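Local coordinates for 5-dehydro-2-deoxygluconokinase (Bacillus halodurans C-125, PDB 2QCV), which probably phosphorylates 5-dehydro-2-deoxy-D-gluconate with ATP, a step in the breakdown of myo-inositol, as a PfkB-family carbohydrate kinase, at residues G146-L159 with S182-V196. Numbering follows the deposited sequence.
Sequences GTALSKSPSREAVL and SWETPEETAVYYSLV
Gly146 lets the phenol of Tyr193 come up against its backbone, Gly146 CA to Tyr193 OH 3.5 Å; a CB here would collide with that hydroxyl. Beside it, Thr147 OG1, bonded also to Asp177, shares a water with Trp183 NE1 and Tyr193 OH. Leu149 sends CD1 tip to tip onto Val196 CG2 at 3.6 Å, while its CB rests against Trp183 CH2. Small Ser150 lets the indole lie close: Ser150 CA sits 3.5 Å from the centroid of the six-membered ring of Trp183 in a CH-pi contact, and Thr189 CG2 covers the opposite face. Long, bent Lys151 crosses Glu184 at about a right angle, where Lys151 NZ forms a salt bridge with Glu184 OE2 (2.9 Å). Arg155 stretches out with CG anti to the backbone N (chi1 172°), then bends at chi3. Arg155 NE and NH2 both grip Leu149 O side-on, NE at 2.7 Å, which fixes the guanidinium's rotation as it stacks on Tyr192, planes 19° apart. At the guanidinium edge, Arg155 NH2 forms a salt bridge with Glu188 OE2, 3.3 Å away, approaching from above the carboxylate plane. With an alanine here, Leu149 O and Glu188 would probably lose their cationic partner and one face of the Tyr192 ring its cover; Tyr192 OH bonds Glu156 of the second subunit. Farther along, Leu159 CD2 packs on Val196 CG2 at 3.7 Å. Glu188 also closes a capping box with Thr185, starting helix 186-199. Segments 154-159 and 186-196 run nearly parallel; their helices follow successive parallel strands 139-145 and 171-175, typical of beta-alpha-beta crossovers in the Rossmann-like core of ribokinase-fold PfkB kinases.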
loop_
_atom_site.group_PDB
_atom_site.type_symbol
_atom_site.label_atom_id
_atom_site.label_comp_id
_atom_site.label_asym_id
_atom_site.label_seq_id
_atom_site.Cartn_x
_atom_site.Cartn_y
_atom_site.Cartn_z
ATOM N N GLY A 146 12.855 20.719 6.000
ATOM C CA GLY A 146 11.548 20.292 6.452
ATOM C C GLY A 146 10.886 19.172 5.675
ATOM O O GLY A 146 10.187 18.338 6.261
ATOM N N THR A 147 11.081 19.135 4.363
ATOM C CA THR A 147 10.393 18.130 3.561
ATOM C C THR A 147 10.883 16.725 3.889
ATOM O O THR A 147 10.143 15.752 3.724
ATOM C CB THR A 147 10.494 18.444 2.048
ATOM O OG1 THR A 147 9.842 19.695 1.825
ATOM C CG2 THR A 147 9.843 17.366 1.188
ATOM N N ALA A 148 12.121 16.610 4.387
ATOM C CA ALA A 148 12.663 15.314 4.796
ATOM C C ALA A 148 11.904 14.719 6.001
ATOM O O ALA A 148 12.088 13.551 6.326
ATOM C CB ALA A 148 14.152 15.415 5.100
ATOM N N LEU A 149 11.086 15.527 6.673
ATOM C CA LEU A 149 10.250 15.052 7.776
ATOM C C LEU A 149 8.885 14.564 7.300
ATOM O O LEU A 149 8.095 14.115 8.128
ATOM C CB LEU A 149 10.042 16.172 8.803
ATOM C CG LEU A 149 11.261 16.767 9.491
ATOM C CD1 LEU A 149 10.946 18.127 10.194
ATOM C CD2 LEU A 149 11.808 15.783 10.515
ATOM N N SER A 150 8.591 14.686 6.003
ATOM C CA SER A 150 7.249 14.428 5.475
ATOM C C SER A 150 6.832 12.956 5.518
ATOM O O SER A 150 5.634 12.668 5.534
ATOM C CB SER A 150 7.084 14.968 4.048
ATOM O OG SER A 150 7.922 14.289 3.108
ATOM N N LYS A 151 7.789 12.021 5.556
ATOM C CA LYS A 151 7.452 10.607 5.546
ATOM C C LYS A 151 8.538 9.838 6.278
ATOM O O LYS A 151 9.696 10.187 6.201
ATOM C CB LYS A 151 7.401 10.048 4.092
ATOM C CG LYS A 151 6.331 10.572 3.162
ATOM C CD LYS A 151 4.944 10.048 3.516
ATOM C CE LYS A 151 3.858 10.908 2.820
ATOM N NZ LYS A 151 2.534 10.804 3.512
ATOM N N SER A 152 8.142 8.756 6.925
ATOM C CA SER A 152 9.078 7.724 7.361
ATOM C C SER A 152 9.562 6.847 6.192
ATOM O O SER A 152 8.786 6.583 5.267
ATOM C CB SER A 152 8.375 6.841 8.392
ATOM O OG SER A 152 7.964 7.604 9.529
ATOM N N PRO A 153 10.779 6.291 6.275
ATOM C CA PRO A 153 11.739 6.400 7.373
ATOM C C PRO A 153 12.597 7.626 7.389
ATOM O O PRO A 153 13.345 7.819 8.351
ATOM C CB PRO A 153 12.623 5.171 7.202
ATOM C CG PRO A 153 12.593 4.895 5.754
ATOM C CD PRO A 153 11.227 5.293 5.274
ATOM N N SER A 154 12.513 8.466 6.367
ATOM C CA SER A 154 13.325 9.696 6.334
ATOM C C SER A 154 13.122 10.528 7.600
ATOM O O SER A 154 14.094 11.062 8.181
ATOM C CB SER A 154 13.008 10.533 5.071
ATOM O OG SER A 154 13.695 11.782 5.134
ATOM N N ARG A 155 11.864 10.680 8.029
ATOM C CA ARG A 155 11.535 11.446 9.242
ATOM C C ARG A 155 12.387 11.018 10.448
ATOM O O ARG A 155 12.976 11.870 11.131
ATOM C CB ARG A 155 10.015 11.320 9.504
ATOM C CG ARG A 155 9.420 11.853 10.799
ATOM C CD ARG A 155 7.938 11.427 10.852
ATOM N NE ARG A 155 7.214 12.188 9.853
ATOM C CZ ARG A 155 5.952 12.012 9.498
ATOM N NH1 ARG A 155 5.205 11.112 10.092
ATOM N NH2 ARG A 155 5.415 12.820 8.604
ATOM N N GLU A 156 12.490 9.707 10.684
ATOM C CA GLU A 156 13.296 9.176 11.811
ATOM C C GLU A 156 14.803 9.307 11.586
ATOM O O GLU A 156 15.561 9.526 12.549
ATOM C CB GLU A 156 12.961 7.711 12.113
ATOM C CG GLU A 156 11.569 7.490 12.505
ATOM C CD GLU A 156 10.604 7.439 11.321
ATOM O OE1 GLU A 156 10.848 6.664 10.426
ATOM O OE2 GLU A 156 9.575 8.086 11.374
ATOM N N ALA A 157 15.241 9.182 10.330
ATOM C CA ALA A 157 16.620 9.437 9.989
ATOM C C ALA A 157 16.988 10.878 10.355
ATOM O O ALA A 157 18.050 11.124 10.921
ATOM C CB ALA A 157 16.887 9.185 8.455
ATOM N N VAL A 158 16.110 11.831 10.038
ATOM C CA VAL A 158 16.364 13.234 10.376
ATOM C C VAL A 158 16.382 13.437 11.878
ATOM O O VAL A 158 17.254 14.123 12.416
ATOM C CB VAL A 158 15.323 14.164 9.729
ATOM C CG1 VAL A 158 15.447 15.574 10.253
ATOM C CG2 VAL A 158 15.487 14.127 8.143
ATOM N N LEU A 159 15.412 12.855 12.578
ATOM C CA LEU A 159 15.390 13.011 14.034
ATOM C C LEU A 159 16.686 12.439 14.660
ATOM O O LEU A 159 17.235 13.010 15.645
ATOM C CB LEU A 159 14.098 12.412 14.611
ATOM C CG LEU A 159 12.767 13.097 14.239
ATOM C CD1 LEU A 159 11.569 12.271 14.788
ATOM C CD2 LEU A 159 12.770 14.510 14.782
ATOM N N SER A 182 3.667 17.255 -0.218
ATOM C CA SER A 182 4.425 16.138 0.402
ATOM C C SER A 182 3.863 15.619 1.712
ATOM O O SER A 182 4.310 14.576 2.220
ATOM C CB SER A 182 5.892 16.526 0.636
ATOM O OG SER A 182 6.544 16.699 -0.582
ATOM N N TRP A 183 2.880 16.325 2.245
ATOM C CA TRP A 183 2.285 16.017 3.544
ATOM C C TRP A 183 0.823 15.612 3.441
ATOM O O TRP A 183 0.129 15.945 2.475
ATOM C CB TRP A 183 2.376 17.261 4.447
ATOM C CG TRP A 183 3.772 17.648 4.767
ATOM C CD1 TRP A 183 4.565 18.447 4.033
ATOM C CD2 TRP A 183 4.537 17.269 5.936
ATOM N NE1 TRP A 183 5.806 18.562 4.623
ATOM C CE2 TRP A 183 5.805 17.851 5.802
ATOM C CE3 TRP A 183 4.267 16.486 7.069
ATOM C CZ2 TRP A 183 6.806 17.682 6.747
ATOM C CZ3 TRP A 183 5.284 16.298 8.012
ATOM C CH2 TRP A 183 6.515 16.923 7.862
ATOM N N GLU A 184 0.339 14.927 4.467
ATOM C CA GLU A 184 -1.073 14.551 4.508
ATOM C C GLU A 184 -1.963 15.709 4.924
ATOM O O GLU A 184 -3.023 15.959 4.315
ATOM C CB GLU A 184 -1.278 13.332 5.431
ATOM C CG GLU A 184 -0.509 12.094 4.966
ATOM C CD GLU A 184 -0.998 11.612 3.607
ATOM O OE1 GLU A 184 -2.223 11.399 3.491
ATOM O OE2 GLU A 184 -0.182 11.490 2.654
ATOM N N THR A 185 -1.581 16.410 5.990
ATOM C CA THR A 185 -2.384 17.560 6.465
ATOM C C THR A 185 -1.451 18.640 7.045
ATOM O O THR A 185 -0.323 18.335 7.459
ATOM C CB THR A 185 -3.367 17.158 7.581
ATOM O OG1 THR A 185 -2.639 16.950 8.796
ATOM C CG2 THR A 185 -4.173 15.924 7.256
ATOM N N PRO A 186 -1.877 19.908 7.047
ATOM C CA PRO A 186 -1.054 20.941 7.674
ATOM C C PRO A 186 -0.808 20.744 9.164
ATOM O O PRO A 186 0.221 21.165 9.642
ATOM C CB PRO A 186 -1.846 22.236 7.428
ATOM C CG PRO A 186 -2.723 21.931 6.271
ATOM C CD PRO A 186 -3.075 20.485 6.407
ATOM N N GLU A 187 -1.762 20.160 9.878
ATOM C CA GLU A 187 -1.564 19.878 11.308
ATOM C C GLU A 187 -0.434 18.857 11.520
ATOM O O GLU A 187 0.340 18.966 12.462
ATOM C CB GLU A 187 -2.860 19.430 11.992
ATOM C CG GLU A 187 -2.747 19.659 13.470
ATOM C CD GLU A 187 -4.033 19.598 14.201
ATOM O OE1 GLU A 187 -5.036 19.103 13.649
ATOM O OE2 GLU A 187 -4.022 20.020 15.366
ATOM N N GLU A 188 -0.341 17.860 10.636
ATOM C CA GLU A 188 0.774 16.922 10.655
ATOM C C GLU A 188 2.115 17.651 10.471
ATOM O O GLU A 188 3.078 17.417 11.206
ATOM C CB GLU A 188 0.588 15.888 9.543
ATOM C CG GLU A 188 1.689 14.909 9.372
ATOM C CD GLU A 188 1.662 14.269 7.984
ATOM O OE1 GLU A 188 1.042 14.841 7.060
ATOM O OE2 GLU A 188 2.264 13.212 7.833
ATOM N N THR A 189 2.149 18.567 9.501
ATOM C CA THR A 189 3.340 19.377 9.294
ATOM C C THR A 189 3.670 20.151 10.579
ATOM O O THR A 189 4.812 20.152 11.001
ATOM C CB THR A 189 3.197 20.304 8.047
ATOM O OG1 THR A 189 2.725 19.519 6.920
ATOM C CG2 THR A 189 4.538 20.977 7.725
ATOM N N ALA A 190 2.679 20.784 11.202
ATOM C CA ALA A 190 2.897 21.563 12.439
ATOM C C ALA A 190 3.511 20.710 13.559
ATOM O O ALA A 190 4.476 21.108 14.212
ATOM C CB ALA A 190 1.575 22.198 12.921
ATOM N N VAL A 191 3.001 19.504 13.714
ATOM C CA VAL A 191 3.518 18.593 14.718
ATOM C C VAL A 191 5.043 18.397 14.594
ATOM O O VAL A 191 5.776 18.491 15.576
ATOM C CB VAL A 191 2.733 17.263 14.685
ATOM C CG1 VAL A 191 3.502 16.132 15.459
ATOM C CG2 VAL A 191 1.337 17.492 15.243
ATOM N N TYR A 192 5.517 18.079 13.400
ATOM C CA TYR A 192 6.939 17.773 13.195
ATOM C C TYR A 192 7.815 19.019 13.066
ATOM O O TYR A 192 8.906 19.064 13.617
ATOM C CB TYR A 192 7.102 16.861 11.997
ATOM C CG TYR A 192 6.562 15.493 12.335
ATOM C CD1 TYR A 192 7.242 14.681 13.227
ATOM C CD2 TYR A 192 5.363 15.056 11.828
ATOM C CE1 TYR A 192 6.748 13.462 13.607
ATOM C CE2 TYR A 192 4.849 13.819 12.181
ATOM C CZ TYR A 192 5.569 13.014 13.072
ATOM O OH TYR A 192 5.099 11.788 13.449
ATOM N N TYR A 193 7.313 20.031 12.376
ATOM C CA TYR A 193 8.034 21.316 12.318
ATOM C C TYR A 193 8.233 21.923 13.692
ATOM O O TYR A 193 9.306 22.422 13.965
ATOM C CB TYR A 193 7.313 22.325 11.421
ATOM C CG TYR A 193 7.609 22.207 9.933
ATOM C CD1 TYR A 193 8.009 20.997 9.353
ATOM C CD2 TYR A 193 7.467 23.297 9.103
ATOM C CE1 TYR A 193 8.280 20.911 7.994
ATOM C CE2 TYR A 193 7.766 23.225 7.741
ATOM C CZ TYR A 193 8.177 22.038 7.206
ATOM O OH TYR A 193 8.480 21.961 5.872
ATOM N N SER A 194 7.195 21.984 14.531
ATOM C CA SER A 194 7.338 22.536 15.902
ATOM C C SER A 194 8.382 21.755 16.721
ATOM O O SER A 194 9.282 22.325 17.326
ATOM C CB SER A 194 5.981 22.591 16.611
ATOM O OG SER A 194 5.361 21.304 16.694
ATOM N N LEU A 195 8.285 20.441 16.673
ATOM C CA LEU A 195 9.178 19.528 17.424
ATOM C C LEU A 195 10.636 19.752 17.017
ATOM O O LEU A 195 11.505 19.963 17.873
ATOM C CB LEU A 195 8.764 18.079 17.116
ATOM C CG LEU A 195 9.771 16.906 17.202
ATOM C CD1 LEU A 195 10.280 16.819 18.602
ATOM C CD2 LEU A 195 9.143 15.573 16.764
ATOM N N VAL A 196 10.867 19.777 15.704
ATOM C CA VAL A 196 12.212 19.943 15.172
ATOM C C VAL A 196 12.738 21.370 15.433
ATOM O O VAL A 196 13.866 21.537 15.904
ATOM C CB VAL A 196 12.320 19.542 13.723
ATOM C CG1 VAL A 196 13.714 19.899 13.166
ATOM C CG2 VAL A 196 12.040 17.984 13.619
HETATM O O HOH W 1 7.734 20.411 3.529
HETATM O O HOH W 2 3.038 13.031 5.309
HETATM O O HOH W 3 6.358 13.103 1.094
#